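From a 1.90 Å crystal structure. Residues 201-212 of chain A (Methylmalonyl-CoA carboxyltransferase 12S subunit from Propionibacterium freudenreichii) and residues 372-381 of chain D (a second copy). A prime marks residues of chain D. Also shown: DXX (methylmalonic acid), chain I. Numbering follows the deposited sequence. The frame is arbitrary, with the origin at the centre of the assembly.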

# COMPACT_ATOMS: atom_id res chain seq x y z
N PHE A 201 24.38 -14.99 33.89
CA PHE A 201 23.42 -15.93 34.46
C PHE A 201 22.19 -15.21 34.99
O PHE A 201 22.22 -14.02 35.29
N ILE A 202 21.08 -15.94 35.08
CA ILE A 202 19.83 -15.38 35.58
C ILE A 202 19.87 -15.42 37.11
O ILE A 202 19.49 -14.46 37.78
N THR A 203 20.34 -16.53 37.65
CA THR A 203 20.44 -16.69 39.10
C THR A 203 21.88 -17.05 39.47
O THR A 203 22.41 -18.06 38.99
N GLY A 204 22.49 -16.24 40.32
CA GLY A 204 23.87 -16.47 40.74
C GLY A 204 24.11 -17.72 41.58
O GLY A 204 23.18 -18.26 42.20
N PRO A 205 25.36 -18.21 41.64
CA PRO A 205 25.77 -19.40 42.40
C PRO A 205 25.30 -19.43 43.85
O PRO A 205 24.86 -20.46 44.36
N GLN A 206 25.41 -18.28 44.51
CA GLN A 206 25.02 -18.14 45.91
C GLN A 206 23.55 -18.47 46.13
O GLN A 206 23.20 -19.30 46.97
N VAL A 207 22.68 -17.81 45.37
CA VAL A 207 21.25 -18.04 45.48
C VAL A 207 20.93 -19.48 45.15
O VAL A 207 20.14 -20.12 45.84
N ILE A 208 21.56 -20.01 44.10
CA ILE A 208 21.34 -21.40 43.70
C ILE A 208 21.65 -22.35 44.86
O ILE A 208 20.85 -23.21 45.20
N LYS A 209 22.83 -22.18 45.46
CA LYS A 209 23.24 -23.02 46.58
C LYS A 209 22.26 -22.82 47.73
O LYS A 209 21.80 -23.78 48.34
N SER A 210 21.94 -21.56 47.99
CA SER A 210 21.01 -21.20 49.05
C SER A 210 19.61 -21.76 48.83
O SER A 210 18.83 -21.89 49.78
N VAL A 211 19.28 -22.10 47.58
CA VAL A 211 17.94 -22.63 47.28
C VAL A 211 17.90 -24.13 46.97
O VAL A 211 17.09 -24.87 47.53
N THR A 212 18.76 -24.57 46.06
CA THR A 212 18.79 -25.97 45.67
C THR A 212 19.91 -26.73 46.37
O THR A 212 20.03 -27.95 46.23
N GLY D 372 10.17 -14.95 40.70
CA GLY D 372 11.37 -14.93 39.87
C GLY D 372 11.49 -16.21 39.06
O GLY D 372 10.54 -17.00 38.98
N PHE D 373 12.64 -16.41 38.43
CA PHE D 373 12.85 -17.62 37.66
C PHE D 373 13.38 -18.69 38.59
O PHE D 373 14.07 -18.39 39.57
N LEU D 374 13.04 -19.94 38.29
CA LEU D 374 13.46 -21.08 39.10
C LEU D 374 14.98 -21.25 39.20
O LEU D 374 15.66 -21.45 38.19
N PRO D 375 15.53 -21.16 40.42
CA PRO D 375 16.98 -21.32 40.59
C PRO D 375 17.40 -22.78 40.34
O PRO D 375 16.66 -23.70 40.67
N GLY D 376 18.58 -22.98 39.77
CA GLY D 376 19.03 -24.33 39.52
C GLY D 376 20.04 -24.40 38.39
O GLY D 376 19.90 -23.72 37.38
N VAL D 377 21.06 -25.23 38.56
CA VAL D 377 22.09 -25.37 37.55
C VAL D 377 21.52 -25.81 36.21
O VAL D 377 21.87 -25.26 35.17
N GLN D 378 20.64 -26.80 36.23
CA GLN D 378 20.07 -27.29 34.99
C GLN D 378 19.23 -26.24 34.26
O GLN D 378 19.02 -26.35 33.06
N GLN D 379 18.76 -25.23 34.98
CA GLN D 379 17.99 -24.17 34.32
C GLN D 379 18.96 -23.30 33.53
O GLN D 379 18.69 -22.93 32.39
N GLU D 380 20.10 -22.96 34.13
CA GLU D 380 21.08 -22.15 33.42
C GLU D 380 21.61 -22.99 32.26
O GLU D 380 21.64 -22.55 31.11
N TYR D 381 22.01 -24.22 32.57
CA TYR D 381 22.56 -25.13 31.57
C TYR D 381 21.57 -25.44 30.45
O TYR D 381 21.98 -25.74 29.32

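A buried carboxylate at a subunit interface can be paid for by backbone amides, and the contact between these two copies of the 12S subunit illustrates the principle. Glu380′ points toward chain A from its helix, and its m, m rotamer with chi3 at -45° carries the carboxylate to two successive amides: Ile202 N donates to Glu380′ OE1 (3.1 Å) and Thr203 N to Glu380′ OE2 (3.2 Å). The two amides thus reach different oxygens of the carboxylate.

Much of the remaining packing is apolar. Ile202 (m, m) also points across, its CG2 lying 4.0 Å from Phe373′ CB. Pro375′, ring pucker C-gamma exo, points toward chain A; its CB meets Thr203 CG2 in the loop at 3.9 Å and Val211 CB in the helix at 4.2 Å. Ile208 starts sideways, but its m, t conformation brings the end nearer: Ile208 CD1 is 4.1 Å from Val377′ N. Its CG1 lies 3.8 Å from Gly376′ N, and its CG2 4.3 Å from Val377′ CG2.

Thr203, chi1 m, serves both chemistries. While its methyl touches Pro375′, Thr203 OG1 hydrogen-bonds to the O of water 1 (2.8 Å) and the O of water 2 (2.7 Å); Glu380′ OE2 is one of several acceptors in reach of water 1, 3.0 Å from its O, and water 2 donates through its O to Phe373′ O (2.6 Å). The methyl also lies near methylmalonic acid, whose O accepts from Gly204 N at 3.0 Å.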

# COMPACT_ATOMS: atom_id res chain seq x y z
CB PHE A 201 24.07 -16.76 35.58
CG PHE A 201 24.90 -15.94 36.53
CD1 PHE A 201 24.30 -15.03 37.39
CD2 PHE A 201 26.29 -16.06 36.54
CE1 PHE A 201 25.07 -14.24 38.25
CE2 PHE A 201 27.06 -15.28 37.39
CZ PHE A 201 26.45 -14.37 38.25
CB ILE A 202 18.62 -16.18 35.05
CG1 ILE A 202 18.53 -16.03 33.52
CG2 ILE A 202 17.33 -15.71 35.71
CD1 ILE A 202 18.37 -14.58 33.05
CB THR A 203 19.49 -17.80 39.60
OG1 THR A 203 18.17 -17.56 39.09
CG2 THR A 203 19.46 -17.83 41.13
CB PRO A 205 27.29 -19.37 42.29
CG PRO A 205 27.51 -18.74 40.94
CD PRO A 205 26.52 -17.60 40.96
CB GLN A 206 25.30 -16.72 46.39
CG GLN A 206 26.46 -16.05 45.67
CD GLN A 206 26.14 -15.69 44.22
OE1 GLN A 206 27.02 -15.26 43.48
NE2 GLN A 206 24.88 -15.86 43.83
CB VAL A 207 20.46 -17.10 44.55
CG1 VAL A 207 18.98 -17.42 44.62
CG2 VAL A 207 20.71 -15.65 44.94
CB ILE A 208 22.21 -21.77 42.47
CG1 ILE A 208 21.60 -21.14 41.21
CG2 ILE A 208 22.32 -23.28 42.33
CD1 ILE A 208 22.29 -21.56 39.92
CB LYS A 209 24.65 -22.62 47.04
CG LYS A 209 25.08 -23.27 48.35
CD LYS A 209 24.98 -24.79 48.28
CE LYS A 209 25.48 -25.45 49.57
NZ LYS A 209 25.37 -26.94 49.50
CB SER A 210 20.95 -19.68 49.17
OG SER A 210 19.98 -19.26 50.11
CB VAL A 211 17.29 -21.86 46.11
CG1 VAL A 211 15.95 -22.49 45.76
CG2 VAL A 211 17.09 -20.40 46.49
CB THR A 212 18.99 -26.13 44.15
OG1 THR A 212 20.32 -25.71 43.80
CG2 THR A 212 17.98 -25.28 43.40
CB PHE D 373 13.82 -17.37 36.49
CG PHE D 373 13.22 -16.52 35.40
CD1 PHE D 373 13.28 -15.14 35.46
CD2 PHE D 373 12.53 -17.12 34.34
CE1 PHE D 373 12.66 -14.35 34.49
CE2 PHE D 373 11.90 -16.34 33.37
CZ PHE D 373 11.97 -14.95 33.44
CB LEU D 374 12.87 -22.36 38.50
CG LEU D 374 13.19 -23.65 39.25
CD1 LEU D 374 12.46 -23.64 40.59
CD2 LEU D 374 12.76 -24.84 38.42
CB PRO D 375 17.22 -20.88 42.03
CG PRO D 375 16.17 -19.83 42.22
CD PRO D 375 14.96 -20.49 41.61
CB VAL D 377 23.18 -26.37 37.98
CG1 VAL D 377 24.20 -26.52 36.87
CG2 VAL D 377 23.86 -25.88 39.26
CB GLN D 378 19.25 -28.56 35.23
CG GLN D 378 20.11 -29.74 35.60
CD GLN D 378 21.40 -29.78 34.79
OE1 GLN D 378 21.38 -29.67 33.57
NE2 GLN D 378 22.53 -29.92 35.48
CB GLN D 379 17.24 -23.32 35.35
CG GLN D 379 15.99 -24.00 35.93
CD GLN D 379 14.85 -24.11 34.92
OE1 GLN D 379 14.36 -23.09 34.42
NE2 GLN D 379 14.44 -25.32 34.61
CB GLU D 380 22.24 -21.74 34.35
CG GLU D 380 21.84 -20.93 35.59
CD GLU D 380 21.22 -19.57 35.27
OE1 GLU D 380 21.75 -18.85 34.39
OE2 GLU D 380 20.20 -19.20 35.91
CB TYR D 381 23.01 -26.42 32.25
CG TYR D 381 24.35 -26.31 32.97
CD1 TYR D 381 24.91 -25.06 33.26
CD2 TYR D 381 25.07 -27.45 33.33
CE1 TYR D 381 26.16 -24.95 33.87
CE2 TYR D 381 26.32 -27.35 33.94
CZ TYR D 381 26.86 -26.11 34.21
OH TYR D 381 28.11 -26.01 34.79
C1 DXX I . 18.26 -12.23 42.14
O1 DXX I . 18.45 -11.33 43.07
CA DXX I . 19.14 -13.03 41.97
CB DXX I . 18.58 -14.26 42.38
C DXX I . 20.49 -12.90 41.46
O DXX I . 21.21 -13.87 41.74
O2 DXX I . 20.90 -11.93 40.81
O HOH W 1 17.39 -18.96 36.84
O HOH W 2 15.92 -16.65 40.23